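Local coordinates for protein putative Acetyltransferase (Pyrococcus horikoshii, PDB 3DDD) that binds coenzyme A and probably acts as an acyltransferase of the GNAT family, moving an acyl group from a coenzyme A thioester to an acceptor, at residues D32-F37 against G45-V50; F54-E59 against E188-R193. All coordinates share one frame; numbering follows the deposited sequence.

Contact 1: residues D32-F37 against G45-V50; sequences DMVSIF and GPRESV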
ATOM      1  N   ASP A  32     -15.757  10.871   4.679  1.00 34.04           N
ATOM      2  CA  ASP A  32     -16.500   9.828   3.981  1.00 33.27           C
ATOM      3  C   ASP A  32     -15.620   8.653   3.575  1.00 33.03           C
ATOM      4  O   ASP A  32     -16.024   7.499   3.693  1.00 34.41           O
ATOM      5  CB  ASP A  32     -17.232  10.403   2.752  1.00 33.60           C
ATOM      6  CG  ASP A  32     -18.356  11.345   3.135  1.00 37.25           C
ATOM      7  OD1 ASP A  32     -18.695  11.411   4.344  1.00 35.38           O
ATOM      8  OD2 ASP A  32     -18.923  11.988   2.230  1.00 45.84           O
HETATM    9  N   MSE A  33     -14.424   8.931   3.086  1.00 33.52           N
HETATM   10  CA  MSE A  33     -13.539   7.850   2.670  1.00 36.38           C
HETATM   11  C   MSE A  33     -13.259   6.983   3.889  1.00 35.99           C
HETATM   12  O   MSE A  33     -13.309   5.743   3.812  1.00 33.73           O
HETATM   13  CB  MSE A  33     -12.227   8.405   2.091  1.00 35.74           C
HETATM   14  CG  MSE A  33     -12.421   9.167   0.797  1.00 39.81           C
HETATM   15 SE   MSE A  33     -10.962  10.341   0.300  0.75 36.45          SE
HETATM   16  CE  MSE A  33      -9.502   9.079   0.230  1.00 27.95           C
ATOM     17  N   VAL A  34     -12.944   7.644   5.005  1.00 33.81           N
ATOM     18  CA  VAL A  34     -12.635   6.952   6.249  1.00 33.34           C
ATOM     19  C   VAL A  34     -13.793   6.082   6.725  1.00 34.66           C
ATOM     20  O   VAL A  34     -13.585   4.951   7.175  1.00 36.59           O
ATOM     21  CB  VAL A  34     -12.231   7.923   7.372  1.00 33.92           C
ATOM     22  CG1 VAL A  34     -12.086   7.144   8.702  1.00 29.65           C
ATOM     23  CG2 VAL A  34     -10.882   8.634   7.027  1.00 30.67           C
ATOM     24  N   SER A  35     -15.013   6.600   6.618  1.00 35.75           N
ATOM     25  CA  SER A  35     -16.221   5.854   7.000  1.00 36.20           C
ATOM     26  C   SER A  35     -16.450   4.623   6.115  1.00 35.41           C
ATOM     27  O   SER A  35     -16.762   3.538   6.611  1.00 35.63           O
ATOM     28  CB  SER A  35     -17.441   6.765   6.918  1.00 36.85           C
ATOM     29  OG  SER A  35     -17.363   7.752   7.941  1.00 37.00           O
ATOM     30  N   ILE A  36     -16.271   4.789   4.812  1.00 34.41           N
ATOM     31  CA  ILE A  36     -16.339   3.659   3.898  1.00 34.90           C
ATOM     32  C   ILE A  36     -15.325   2.610   4.309  1.00 37.45           C
ATOM     33  O   ILE A  36     -15.664   1.408   4.394  1.00 38.89           O
ATOM     34  CB  ILE A  36     -16.093   4.042   2.429  1.00 32.99           C
ATOM     35  CG1 ILE A  36     -17.266   4.873   1.901  1.00 32.30           C
ATOM     36  CG2 ILE A  36     -15.950   2.788   1.593  1.00 26.02           C
ATOM     37  CD1 ILE A  36     -16.879   5.879   0.890  1.00 25.01           C
ATOM     38  N   PHE A  37     -14.095   3.057   4.580  1.00 38.07           N
ATOM     39  CA  PHE A  37     -13.002   2.118   4.831  1.00 38.32           C
ATOM     40  C   PHE A  37     -13.237   1.315   6.114  1.00 38.46           C
ATOM     41  O   PHE A  37     -13.022   0.130   6.120  1.00 36.79           O
ATOM     42  CB  PHE A  37     -11.643   2.809   4.880  1.00 36.82           C
ATOM     43  CG  PHE A  37     -10.538   1.897   5.303  1.00 36.90           C
ATOM     44  CD1 PHE A  37      -9.855   1.145   4.374  1.00 39.80           C
ATOM     45  CD2 PHE A  37     -10.206   1.759   6.643  1.00 39.90           C
ATOM     46  CE1 PHE A  37      -8.834   0.292   4.767  1.00 40.56           C
ATOM     47  CE2 PHE A  37      -9.195   0.915   7.039  1.00 34.18           C
ATOM     48  CZ  PHE A  37      -8.509   0.180   6.112  1.00 38.54           C
ATOM     49  N   GLY A  45      -9.882  -0.243  15.107  1.00 41.11           N
ATOM     50  CA  GLY A  45      -8.903   0.738  15.598  1.00 41.89           C
ATOM     51  C   GLY A  45      -9.397   2.169  15.644  1.00 42.89           C
ATOM     52  O   GLY A  45     -10.543   2.454  15.281  1.00 40.74           O
ATOM     53  N   PRO A  46      -8.521   3.097  16.056  1.00 45.47           N
ATOM     54  CA  PRO A  46      -8.925   4.493  16.127  1.00 47.00           C
ATOM     55  C   PRO A  46      -9.061   5.151  14.733  1.00 46.80           C
ATOM     56  O   PRO A  46      -8.278   4.873  13.827  1.00 46.53           O
ATOM     57  CB  PRO A  46      -7.798   5.146  16.955  1.00 47.77           C
ATOM     58  CG  PRO A  46      -6.605   4.315  16.686  1.00 47.09           C
ATOM     59  CD  PRO A  46      -7.107   2.910  16.428  1.00 47.24           C
ATOM     60  N   ARG A  47     -10.044   6.037  14.614  1.00 44.46           N
ATOM     61  CA  ARG A  47     -10.387   6.714  13.371  1.00 44.94           C
ATOM     62  C   ARG A  47      -9.232   7.517  12.749  1.00 45.23           C
ATOM     63  O   ARG A  47      -8.929   7.402  11.551  1.00 43.58           O
ATOM     64  CB  ARG A  47     -11.543   7.678  13.655  1.00 45.84           C
ATOM     65  CG  ARG A  47     -12.727   7.535  12.738  1.00 48.52           C
ATOM     66  CD  ARG A  47     -13.628   8.743  12.805  1.00 46.03           C
ATOM     67  NE  ARG A  47     -13.996   9.225  11.470  1.00 49.09           N
ATOM     68  CZ  ARG A  47     -14.864   8.631  10.660  1.00 45.85           C
ATOM     69  NH1 ARG A  47     -15.466   7.506  11.023  1.00 44.05           N
ATOM     70  NH2 ARG A  47     -15.127   9.164   9.471  1.00 40.67           N
ATOM     71  N   GLU A  48      -8.619   8.344  13.586  1.00 44.54           N
ATOM     72  CA  GLU A  48      -7.523   9.223  13.228  1.00 44.76           C
ATOM     73  C   GLU A  48      -6.427   8.480  12.486  1.00 43.95           C
ATOM     74  O   GLU A  48      -5.743   9.010  11.626  1.00 44.61           O
ATOM     75  CB  GLU A  48      -6.967   9.841  14.527  1.00 46.23           C
ATOM     76  CG  GLU A  48      -5.889  10.902  14.345  1.00 47.85           C
ATOM     77  CD  GLU A  48      -4.523  10.323  14.010  1.00 52.99           C
ATOM     78  OE1 GLU A  48      -4.239   9.159  14.387  1.00 48.94           O
ATOM     79  OE2 GLU A  48      -3.735  11.046  13.355  1.00 56.75           O
ATOM     80  N   SER A  49      -6.255   7.229  12.835  1.00 46.85           N
ATOM     81  CA  SER A  49      -5.289   6.386  12.166  1.00 46.38           C
ATOM     82  C   SER A  49      -5.548   6.361  10.652  1.00 46.56           C
ATOM     83  O   SER A  49      -4.635   6.570   9.840  1.00 48.18           O
ATOM     84  CB  SER A  49      -5.407   4.984  12.765  1.00 47.62           C
ATOM     85  OG  SER A  49      -4.213   4.293  12.572  1.00 58.50           O
ATOM     86  N   VAL A  50      -6.801   6.084  10.282  1.00 45.80           N
ATOM     87  CA  VAL A  50      -7.216   5.968   8.875  1.00 42.14           C
ATOM     88  C   VAL A  50      -7.211   7.354   8.213  1.00 41.24           C
ATOM     89  O   VAL A  50      -6.753   7.494   7.092  1.00 42.98           O
ATOM     90  CB  VAL A  50      -8.635   5.321   8.729  1.00 42.05           C
ATOM     91  CG1 VAL A  50      -8.921   4.897   7.272  1.00 35.63           C
ATOM     92  CG2 VAL A  50      -8.778   4.118   9.674  1.00 43.36           C
TER
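Ser35 OG is gripped by two groups: Arg47 NH2 donates to it at 3.1 Å, almost straight at 168°, and the hydroxyl also bonds to the carbonyl O of Glu31, one turn back. With chi1 at -69°, OG stands beside its backbone N, from where it can reach that carbonyl while meeting the arginine at the edge of the guanidinium, in its plane. Arg47 NH2 also forms a salt bridge to Glu31. Put an alanine here and the in-plane acceptor is gone, and NH2, left with Glu31, would probably be less firmly fixed in rotation. Over one face of the same flat group lies Val34 CG1, 3.7 Å from Arg47 CZ, a methyl suited to a surface that forms no hydrogen bonds. The two segments lie on the first two helices of the GNAT fold, 30-41 and 47-60, a region that in relatives often borders the acceptor site. Deeper between them the chemistry turns apolar. Val50, beta-branched and compact, sets CB 3.9 Å from Val34 CG1, while its CG1 comes obliquely to the ring of Phe37, 3.4 Å from CD2. That ring stacks with Tyr41, and the Phe37 side chain is about 7 Å from the bound coenzyme A.

Contact 2: residues F54-E59 against E188-R193; sequences FEISLE and EAYMRR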
ATOM      1  N   PHE A  54      -5.073   8.469   4.801  1.00 39.03           N
ATOM      2  CA  PHE A  54      -5.739   8.900   3.589  1.00 37.31           C
ATOM      3  C   PHE A  54      -5.352  10.311   3.169  1.00 37.06           C
ATOM      4  O   PHE A  54      -5.323  10.611   1.980  1.00 36.54           O
ATOM      5  CB  PHE A  54      -7.262   8.844   3.765  1.00 39.43           C
ATOM      6  CG  PHE A  54      -7.853   7.462   3.726  1.00 37.36           C
ATOM      7  CD1 PHE A  54      -7.077   6.331   3.472  1.00 39.84           C
ATOM      8  CD2 PHE A  54      -9.214   7.303   3.921  1.00 35.12           C
ATOM      9  CE1 PHE A  54      -7.652   5.074   3.416  1.00 46.20           C
ATOM     10  CE2 PHE A  54      -9.796   6.054   3.866  1.00 41.15           C
ATOM     11  CZ  PHE A  54      -9.034   4.941   3.587  1.00 37.90           C
ATOM     12  N   GLU A  55      -5.069  11.183   4.129  1.00 36.26           N
ATOM     13  CA  GLU A  55      -4.467  12.456   3.807  1.00 37.64           C
ATOM     14  C   GLU A  55      -3.133  12.258   3.036  1.00 37.73           C
ATOM     15  O   GLU A  55      -2.817  12.992   2.096  1.00 38.36           O
ATOM     16  CB  GLU A  55      -4.262  13.273   5.085  1.00 37.20           C
ATOM     17  CG  GLU A  55      -5.579  13.694   5.712  1.00 37.52           C
ATOM     18  CD  GLU A  55      -5.483  14.419   7.063  1.00 41.12           C
ATOM     19  OE1 GLU A  55      -4.413  14.518   7.688  1.00 43.37           O
ATOM     20  OE2 GLU A  55      -6.538  14.902   7.515  1.00 54.45           O
ATOM     21  N   ILE A  56      -2.352  11.270   3.443  1.00 38.51           N
ATOM     22  CA  ILE A  56      -1.084  10.951   2.773  1.00 39.24           C
ATOM     23  C   ILE A  56      -1.360  10.438   1.359  1.00 40.00           C
ATOM     24  O   ILE A  56      -0.731  10.872   0.409  1.00 43.60           O
ATOM     25  CB  ILE A  56      -0.278   9.922   3.589  1.00 39.64           C
ATOM     26  CG1 ILE A  56       0.241  10.581   4.884  1.00 38.45           C
ATOM     27  CG2 ILE A  56       0.858   9.332   2.776  1.00 32.66           C
ATOM     28  CD1 ILE A  56       0.776   9.571   5.907  1.00 38.61           C
ATOM     29  N   SER A  57      -2.331   9.550   1.223  1.00 40.35           N
ATOM     30  CA  SER A  57      -2.700   8.984  -0.078  1.00 40.62           C
ATOM     31  C   SER A  57      -3.070  10.063  -1.090  1.00 40.32           C
ATOM     32  O   SER A  57      -2.571  10.052  -2.204  1.00 39.19           O
ATOM     33  CB  SER A  57      -3.843   7.977   0.090  1.00 42.25           C
ATOM     34  OG  SER A  57      -3.413   6.901   0.923  1.00 42.76           O
ATOM     35  N   LEU A  58      -3.923  11.003  -0.700  1.00 38.89           N
ATOM     36  CA  LEU A  58      -4.282  12.105  -1.577  1.00 39.79           C
ATOM     37  C   LEU A  58      -3.119  13.071  -1.870  1.00 40.42           C
ATOM     38  O   LEU A  58      -3.142  13.733  -2.890  1.00 42.95           O
ATOM     39  CB  LEU A  58      -5.506  12.882  -1.050  1.00 39.49           C
ATOM     40  CG  LEU A  58      -6.852  12.160  -1.045  1.00 41.20           C
ATOM     41  CD1 LEU A  58      -7.982  13.059  -0.519  1.00 36.62           C
ATOM     42  CD2 LEU A  58      -7.181  11.600  -2.424  1.00 41.33           C
ATOM     43  N   GLU A  59      -2.135  13.196  -0.985  1.00 38.32           N
ATOM     44  CA  GLU A  59      -0.904  13.903  -1.339  1.00 39.89           C
ATOM     45  C   GLU A  59      -0.097  13.142  -2.408  1.00 37.77           C
ATOM     46  O   GLU A  59       0.484  13.735  -3.298  1.00 35.48           O
ATOM     47  CB  GLU A  59      -0.009  14.112  -0.112  1.00 37.76           C
ATOM     48  CG  GLU A  59      -0.234  15.422   0.581  1.00 45.01           C
ATOM     49  CD  GLU A  59       0.707  15.648   1.749  1.00 48.10           C
ATOM     50  OE1 GLU A  59       1.837  15.076   1.768  1.00 51.27           O
ATOM     51  OE2 GLU A  59       0.299  16.415   2.657  1.00 64.30           O
ATOM     52  N   GLU A 188       8.692  10.437   1.013  1.00 32.43           N
ATOM     53  CA  GLU A 188       8.679  11.839   1.431  1.00 33.93           C
ATOM     54  C   GLU A 188       7.396  12.289   2.144  1.00 33.14           C
ATOM     55  O   GLU A 188       7.464  13.054   3.092  1.00 33.02           O
ATOM     56  CB  GLU A 188       8.877  12.734   0.201  1.00 34.16           C
ATOM     57  CG  GLU A 188      10.312  12.939  -0.212  1.00 35.61           C
ATOM     58  CD  GLU A 188      10.468  13.481  -1.649  1.00 39.03           C
ATOM     59  OE1 GLU A 188       9.458  13.679  -2.363  1.00 43.92           O
ATOM     60  OE2 GLU A 188      11.613  13.712  -2.065  1.00 49.17           O
ATOM     61  N   ALA A 189       6.245  11.862   1.628  1.00 32.44           N
ATOM     62  CA  ALA A 189       4.935  12.230   2.185  1.00 34.37           C
ATOM     63  C   ALA A 189       4.764  11.679   3.590  1.00 33.98           C
ATOM     64  O   ALA A 189       4.307  12.378   4.488  1.00 34.01           O
ATOM     65  CB  ALA A 189       3.773  11.744   1.242  1.00 33.80           C
ATOM     66  N   TYR A 190       5.172  10.431   3.788  1.00 35.16           N
ATOM     67  CA  TYR A 190       5.207   9.817   5.109  1.00 34.15           C
ATOM     68  C   TYR A 190       6.167  10.492   6.087  1.00 33.94           C
ATOM     69  O   TYR A 190       5.858  10.647   7.273  1.00 34.82           O
ATOM     70  CB  TYR A 190       5.547   8.328   5.001  1.00 34.27           C
ATOM     71  CG  TYR A 190       4.345   7.486   4.685  1.00 36.58           C
ATOM     72  CD1 TYR A 190       3.483   7.079   5.689  1.00 41.31           C
ATOM     73  CD2 TYR A 190       4.059   7.114   3.381  1.00 36.49           C
ATOM     74  CE1 TYR A 190       2.361   6.322   5.415  1.00 44.51           C
ATOM     75  CE2 TYR A 190       2.949   6.352   3.077  1.00 43.36           C
ATOM     76  CZ  TYR A 190       2.097   5.955   4.097  1.00 46.19           C
ATOM     77  OH  TYR A 190       0.997   5.202   3.799  1.00 43.42           O
HETATM   78  N   MSE A 191       7.330  10.873   5.594  1.00 35.00           N
HETATM   79  CA  MSE A 191       8.298  11.576   6.396  1.00 33.43           C
HETATM   80  C   MSE A 191       7.800  12.969   6.768  1.00 35.93           C
HETATM   81  O   MSE A 191       8.117  13.451   7.864  1.00 39.35           O
HETATM   82  CB  MSE A 191       9.653  11.621   5.709  1.00 31.40           C
HETATM   83  CG  MSE A 191      10.352  10.289   5.673  1.00 36.01           C
HETATM   84 SE   MSE A 191      11.885  10.221   4.457  0.75 33.40          SE
HETATM   85  CE  MSE A 191      13.046  11.455   5.466  1.00 34.27           C
ATOM     86  N   ARG A 192       6.994  13.617   5.928  1.00 37.29           N
ATOM     87  CA  ARG A 192       6.353  14.881   6.396  1.00 37.36           C
ATOM     88  C   ARG A 192       5.451  14.672   7.623  1.00 39.84           C
ATOM     89  O   ARG A 192       5.257  15.611   8.410  1.00 41.34           O
ATOM     90  CB  ARG A 192       5.596  15.590   5.284  1.00 35.99           C
ATOM     91  CG  ARG A 192       6.546  16.182   4.206  1.00 35.15           C
ATOM     92  CD  ARG A 192       5.828  17.150   3.270  1.00 36.11           C
ATOM     93  NE  ARG A 192       4.921  16.447   2.366  1.00 34.22           N
ATOM     94  CZ  ARG A 192       5.331  15.862   1.247  1.00 41.61           C
ATOM     95  NH1 ARG A 192       6.614  15.907   0.921  1.00 38.12           N
ATOM     96  NH2 ARG A 192       4.475  15.214   0.465  1.00 42.05           N
ATOM     97  N   ARG A 193       4.933  13.448   7.813  1.00 38.48           N
ATOM     98  CA  ARG A 193       4.058  13.156   8.940  1.00 40.73           C
ATOM     99  C   ARG A 193       4.725  12.450  10.099  1.00 39.86           C
ATOM    100  O   ARG A 193       4.041  11.949  10.970  1.00 40.51           O
ATOM    101  CB  ARG A 193       2.894  12.294   8.510  1.00 41.40           C
ATOM    102  CG  ARG A 193       2.275  12.717   7.263  1.00 50.14           C
ATOM    103  CD  ARG A 193       0.993  13.426   7.467  1.00 61.66           C
ATOM    104  NE  ARG A 193       0.535  13.863   6.156  1.00 69.76           N
ATOM    105  CZ  ARG A 193      -0.631  14.441   5.922  1.00 73.18           C
ATOM    106  NH1 ARG A 193      -1.519  14.613   6.910  1.00 71.78           N
ATOM    107  NH2 ARG A 193      -0.906  14.819   4.678  1.00 68.28           N
TER
HETATM  108  O   HOH W   1       2.563  17.478   3.841  1.00 41.28           O
HETATM  109  O   HOH W   2       2.301  14.282   4.242  1.00 44.58           O
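Ile56 packs on Tyr190 and Ala189 at the middle of a helix-helix interface between two GNAT-family regions of the chain, with a salt-bridge network of Glu55, Glu59, Arg192 and Arg193 along its more exposed margin. Helix 54-59 and helix 188-192 run roughly antiparallel, at 140°, and the axes of these segments come within 9.8 Å. A branched residue suits the centre because its arms serve different partners. Ile56 CG2, anti to the backbone N, lies over one face of the Tyr190 ring in a CH-pi contact, 3.9 Å from the centroid, and also packs on Ala189, whose small side chain faces Ile56 where the two backbones are nearest. Ile56 CD1 touches Tyr190 CE1, and CG1 lies against the Arg193 chain, which slides past in the opposite direction.

Arg193 is long enough to form salt bridges to two acidic residues one turn apart: its hydrogen bonds, NH1 to Glu55 OE1 and NH2 to Glu59 OE2 (2.8 Å), are weak, the second bent to 117°. Arg192 NH2 gives Glu59 OE1 a straighter bond, 2.9 Å and 162°, with the oxygen in the guanidinium plane but the donor above the carboxylate plane. Two arginines on one carboxylate would be expected to stabilise its negative charge. One water bridges Glu59 OE2 and Arg192 NE.

In the next shell, Lys51 pairs with the other oxygen of Glu55, and Tyr209 meets the Tyr190 ring edge-to-face. Back between the helices, a second water donates to Glu59 OE1 and Ala189 O, its oxygen 2.6 Å from Arg193 NE, whose hydrogen it accepts.

Contact 1 closes before contact 2 opens along the chain, and their centres lie 15 Å apart. Helix 47-60 belongs to both: its first turn meets helix 30-41 within the N-terminal GNAT region, whereas its later turns reach helix 184-192 of the second GNAT region, far along the sequence and away from the annotated sites. The two contacts also touch directly. The ring of Phe54 packs against helix 30-41, with CZ 3.6 Å from Phe37 CB, and Leu58 meets Met33. Helix 47-60 thus links contact 1, which comes near the bound coenzyme A through Phe37, to the interface with the second GNAT region.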